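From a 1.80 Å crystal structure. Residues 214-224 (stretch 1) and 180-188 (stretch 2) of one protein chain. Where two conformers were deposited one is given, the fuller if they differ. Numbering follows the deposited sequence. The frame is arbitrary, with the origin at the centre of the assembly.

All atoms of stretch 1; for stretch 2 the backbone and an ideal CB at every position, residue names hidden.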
# COMPACT_ATOMS: atom_id res chain seq x y z
N LYS A 214 9.69 27.08 -21.41
CA LYS A 214 8.34 27.25 -21.92
C LYS A 214 7.86 26.01 -22.67
O LYS A 214 6.73 25.56 -22.48
CB LYS A 214 8.27 28.48 -22.83
CG LYS A 214 6.95 28.62 -23.59
CD LYS A 214 5.76 28.82 -22.67
CE LYS A 214 4.45 28.93 -23.48
NZ LYS A 214 3.26 29.25 -22.62
N MET A 215 8.72 25.42 -23.51
CA MET A 215 8.32 24.19 -24.18
C MET A 215 8.06 23.06 -23.17
O MET A 215 7.11 22.28 -23.34
CB MET A 215 9.39 23.77 -25.19
CG MET A 215 8.95 22.55 -25.96
SD MET A 215 10.10 22.14 -27.26
CE MET A 215 9.48 23.26 -28.53
N ALA A 216 8.89 22.96 -22.14
CA ALA A 216 8.65 22.00 -21.07
C ALA A 216 7.29 22.24 -20.40
O ALA A 216 6.58 21.28 -20.08
CB ALA A 216 9.78 22.09 -20.05
N ARG A 217 6.92 23.51 -20.17
CA ARG A 217 5.62 23.79 -19.58
C ARG A 217 4.49 23.39 -20.54
O ARG A 217 3.47 22.85 -20.11
CB ARG A 217 5.49 25.26 -19.21
CG ARG A 217 6.43 25.71 -18.15
CD ARG A 217 5.93 26.98 -17.46
NE ARG A 217 5.75 28.11 -18.36
CZ ARG A 217 4.59 28.73 -18.58
NH1 ARG A 217 4.56 29.79 -19.36
NH2 ARG A 217 3.47 28.29 -18.02
N ASN A 218 4.68 23.61 -21.84
CA ASN A 218 3.68 23.20 -22.81
C ASN A 218 3.50 21.69 -22.79
O ASN A 218 2.38 21.18 -22.82
CB ASN A 218 4.07 23.64 -24.22
CG ASN A 218 3.85 25.13 -24.48
OD1 ASN A 218 3.29 25.87 -23.67
ND2 ASN A 218 4.28 25.57 -25.65
N ILE A 219 4.62 20.96 -22.74
CA ILE A 219 4.55 19.51 -22.71
C ILE A 219 3.91 19.03 -21.41
O ILE A 219 3.07 18.13 -21.42
CB ILE A 219 5.96 18.91 -22.89
CG1 ILE A 219 6.43 19.14 -24.32
CG2 ILE A 219 5.95 17.42 -22.58
CD1 ILE A 219 7.89 18.89 -24.55
N MET A 220 4.32 19.60 -20.28
CA MET A 220 3.81 19.16 -19.00
C MET A 220 2.33 19.45 -18.82
O MET A 220 1.66 18.77 -18.02
CB MET A 220 4.61 19.81 -17.87
CG MET A 220 4.33 19.17 -16.52
SD MET A 220 5.10 17.52 -16.42
CE MET A 220 6.80 17.90 -16.04
N ALA A 221 1.78 20.41 -19.57
CA ALA A 221 0.36 20.74 -19.45
C ALA A 221 -0.56 19.56 -19.72
O ALA A 221 -1.70 19.56 -19.26
CB ALA A 221 0.01 21.87 -20.41
N THR A 222 -0.13 18.57 -20.49
CA THR A 222 -0.99 17.41 -20.75
C THR A 222 -0.85 16.31 -19.70
O THR A 222 -1.58 15.31 -19.77
CB THR A 222 -0.68 16.83 -22.13
OG1 THR A 222 0.59 16.17 -22.07
CG2 THR A 222 -0.63 17.96 -23.18
N SER A 223 0.04 16.46 -18.75
CA SER A 223 0.29 15.42 -17.76
C SER A 223 -0.84 15.34 -16.75
O SER A 223 -1.32 16.36 -16.25
CB SER A 223 1.61 15.71 -17.03
OG SER A 223 1.77 14.86 -15.88
N THR A 224 -1.24 14.11 -16.43
CA THR A 224 -2.12 13.86 -15.30
C THR A 224 -1.41 13.09 -14.19
O THR A 224 -2.07 12.47 -13.35
CB THR A 224 -3.37 13.11 -15.76
OG1 THR A 224 -2.98 11.88 -16.38
CG2 THR A 224 -4.16 13.93 -16.77
N UNK A 180 16.47 28.60 -30.04
CA UNK A 180 15.06 28.25 -30.00
C UNK A 180 14.95 26.85 -29.39
O UNK A 180 15.92 26.08 -29.42
CB UNK A 180 14.43 28.31 -31.39
N UNK A 181 13.81 26.49 -28.82
CA UNK A 181 13.67 25.16 -28.24
C UNK A 181 13.26 24.15 -29.31
O UNK A 181 12.69 24.50 -30.36
CB UNK A 181 12.65 25.18 -27.10
N UNK A 182 13.54 22.89 -29.01
CA UNK A 182 13.23 21.78 -29.90
C UNK A 182 12.54 20.66 -29.14
O UNK A 182 13.07 20.18 -28.13
CB UNK A 182 14.50 21.26 -30.57
N UNK A 183 11.36 20.24 -29.61
CA UNK A 183 10.67 19.12 -28.97
C UNK A 183 11.27 17.84 -29.54
O UNK A 183 10.95 17.43 -30.66
CB UNK A 183 9.16 19.18 -29.20
N UNK A 184 12.13 17.18 -28.76
CA UNK A 184 12.78 15.97 -29.24
C UNK A 184 11.91 14.73 -29.00
O UNK A 184 11.89 13.81 -29.84
CB UNK A 184 14.14 15.80 -28.56
N UNK A 185 11.21 14.67 -27.87
CA UNK A 185 10.28 13.57 -27.61
C UNK A 185 9.13 14.02 -26.72
O UNK A 185 9.34 14.74 -25.75
CB UNK A 185 11.01 12.39 -26.96
N UNK A 186 7.90 13.63 -27.07
CA UNK A 186 6.80 13.71 -26.10
C UNK A 186 7.02 12.64 -25.03
O UNK A 186 7.96 11.84 -25.09
CB UNK A 186 5.44 13.53 -26.78
N UNK A 187 6.13 12.59 -24.05
CA UNK A 187 6.26 11.63 -22.96
C UNK A 187 6.37 10.20 -23.49
O UNK A 187 5.56 9.77 -24.32
CB UNK A 187 5.07 11.75 -22.01
N UNK A 188 7.37 9.47 -23.00
CA UNK A 188 7.58 8.10 -23.47
C UNK A 188 8.32 7.30 -22.42
O UNK A 188 8.90 7.85 -21.48
CB UNK A 188 8.35 8.09 -24.79

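Stretch 1 carries a helix through 214-220 and a type I turn from M220 to S223, and the strand of stretch 2 runs past the helix at 38°, axes 9.1 Å apart at their closest. At that spacing side chains must fill the gap, and the helix supplies M215 and I219, both pointing toward the strand.

Position 180 has nothing of stretch 1 within 5.5 Å of its ideal CB, so the contact sets no demand there; it is E180, whose OE1 is bonded elsewhere in the structure.

At 181 the CA-to-CB bond points toward the helix, and the ideal CB lies 4.0 Å from M215 SD. A compact apolar residue would suit: valine, alanine or proline, the last allowed by a phi of -85°. The residue is P181, and its CG meets M215 CE at 3.9 Å, apolar against apolar.

Position 182 points away, so its side chain is little constrained by the helix, and many polar or aromatic residues would serve. It is H182, which contributes backbone instead: M215 SD rests 3.4 Å from H182 C.

Position 183 points sideways, with its ideal CB 3.7 Å from M215 SD and 4.8 Å from I219 CD1. M215 SD also sits 3.3 Å from the backbone N of 183, so the main chain itself forms part of the methionine's seat. A long side chain could run on along I219 toward N218, whose amide offers polar company; lysine, glutamine, arginine or methionine are all reasonable. The deposited R183 is extended through chi1 and chi2 (both t) before chi3 turns to m, and one face of its guanidinium lies over I219, CZ to CG1 3.9 Å. Its NH2 reaches a water at 3.2 Å, which also accepts from N218 ND2 at 3.1 Å, so one water joins the two stretches.

Positions 184 and 185 point sideways and away respectively, with no atom of stretch 1 near either ideal CB. They are L184 and S185; S185 OG donates to the backbone O of 186 at 2.9 Å.

At 186 the CB points sideways, but I219 O and T222 OG1 lie ahead, so a short polar side chain could share a water with them: aspartate or asparagine. It is D186. A water donates to D186 OD1 (2.9 Å) and to I219 O (2.8 Å) and accepts from T222 OG1 (2.5 Å). OD1 also takes the backbone N of 187 at 2.7 Å, bracing the corner.

At 187 the chain turns. The ideal CB touches nothing, yet beyond it lies a hollow lined by I219, M220, T222 and S223, which an apolar side chain of some length would suit: phenylalanine, leucine or methionine. It is F187. I219 CG2 sits over one ring face, 4.0 Å from the centroid, while M220 SD approaches the edge, 3.9 Å from CZ. CE2 comes 3.4 Å from I219 O.

Position 188 is out of reach and free of this contact; it is T188.

Stretch 2, residues 180-188: EPHRLSDFT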
# COMPACT_ATOMS: atom_id res chain seq x y z
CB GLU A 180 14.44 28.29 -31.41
CG GLU A 180 15.05 27.23 -32.26
CD GLU A 180 14.75 27.36 -33.73
OE1 GLU A 180 13.76 28.04 -34.09
OE2 GLU A 180 15.51 26.76 -34.52
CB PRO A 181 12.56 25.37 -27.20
CG PRO A 181 11.68 26.42 -27.82
CD PRO A 181 12.65 27.36 -28.53
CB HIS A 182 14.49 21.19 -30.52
CG HIS A 182 15.37 22.22 -31.15
ND1 HIS A 182 15.03 22.86 -32.33
CD2 HIS A 182 16.59 22.70 -30.79
CE1 HIS A 182 16.00 23.70 -32.65
NE2 HIS A 182 16.95 23.64 -31.73
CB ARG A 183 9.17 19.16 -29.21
CG ARG A 183 8.45 18.00 -28.48
CD ARG A 183 6.97 17.93 -28.83
NE ARG A 183 6.31 19.17 -28.43
CZ ARG A 183 5.06 19.25 -27.98
NH1 ARG A 183 4.30 18.16 -27.88
NH2 ARG A 183 4.55 20.43 -27.63
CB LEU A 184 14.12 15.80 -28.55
CG LEU A 184 15.16 16.91 -28.82
CD1 LEU A 184 16.52 16.55 -28.21
CD2 LEU A 184 15.29 17.21 -30.30
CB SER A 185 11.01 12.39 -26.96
OG SER A 185 10.15 11.26 -26.82
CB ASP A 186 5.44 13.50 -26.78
CG ASP A 186 4.26 14.16 -26.00
OD1 ASP A 186 4.37 14.55 -24.81
OD2 ASP A 186 3.17 14.26 -26.60
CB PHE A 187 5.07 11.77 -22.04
CG PHE A 187 5.10 13.00 -21.18
CD1 PHE A 187 6.13 13.23 -20.31
CD2 PHE A 187 4.05 13.91 -21.24
CE1 PHE A 187 6.14 14.36 -19.50
CE2 PHE A 187 4.05 15.04 -20.44
CZ PHE A 187 5.09 15.25 -19.57
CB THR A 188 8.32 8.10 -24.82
OG1 THR A 188 8.45 6.77 -25.32
CG2 THR A 188 9.72 8.66 -24.70
O HOH W 1 5.57 23.46 -27.51
O HOH W 2 2.50 16.48 -23.62
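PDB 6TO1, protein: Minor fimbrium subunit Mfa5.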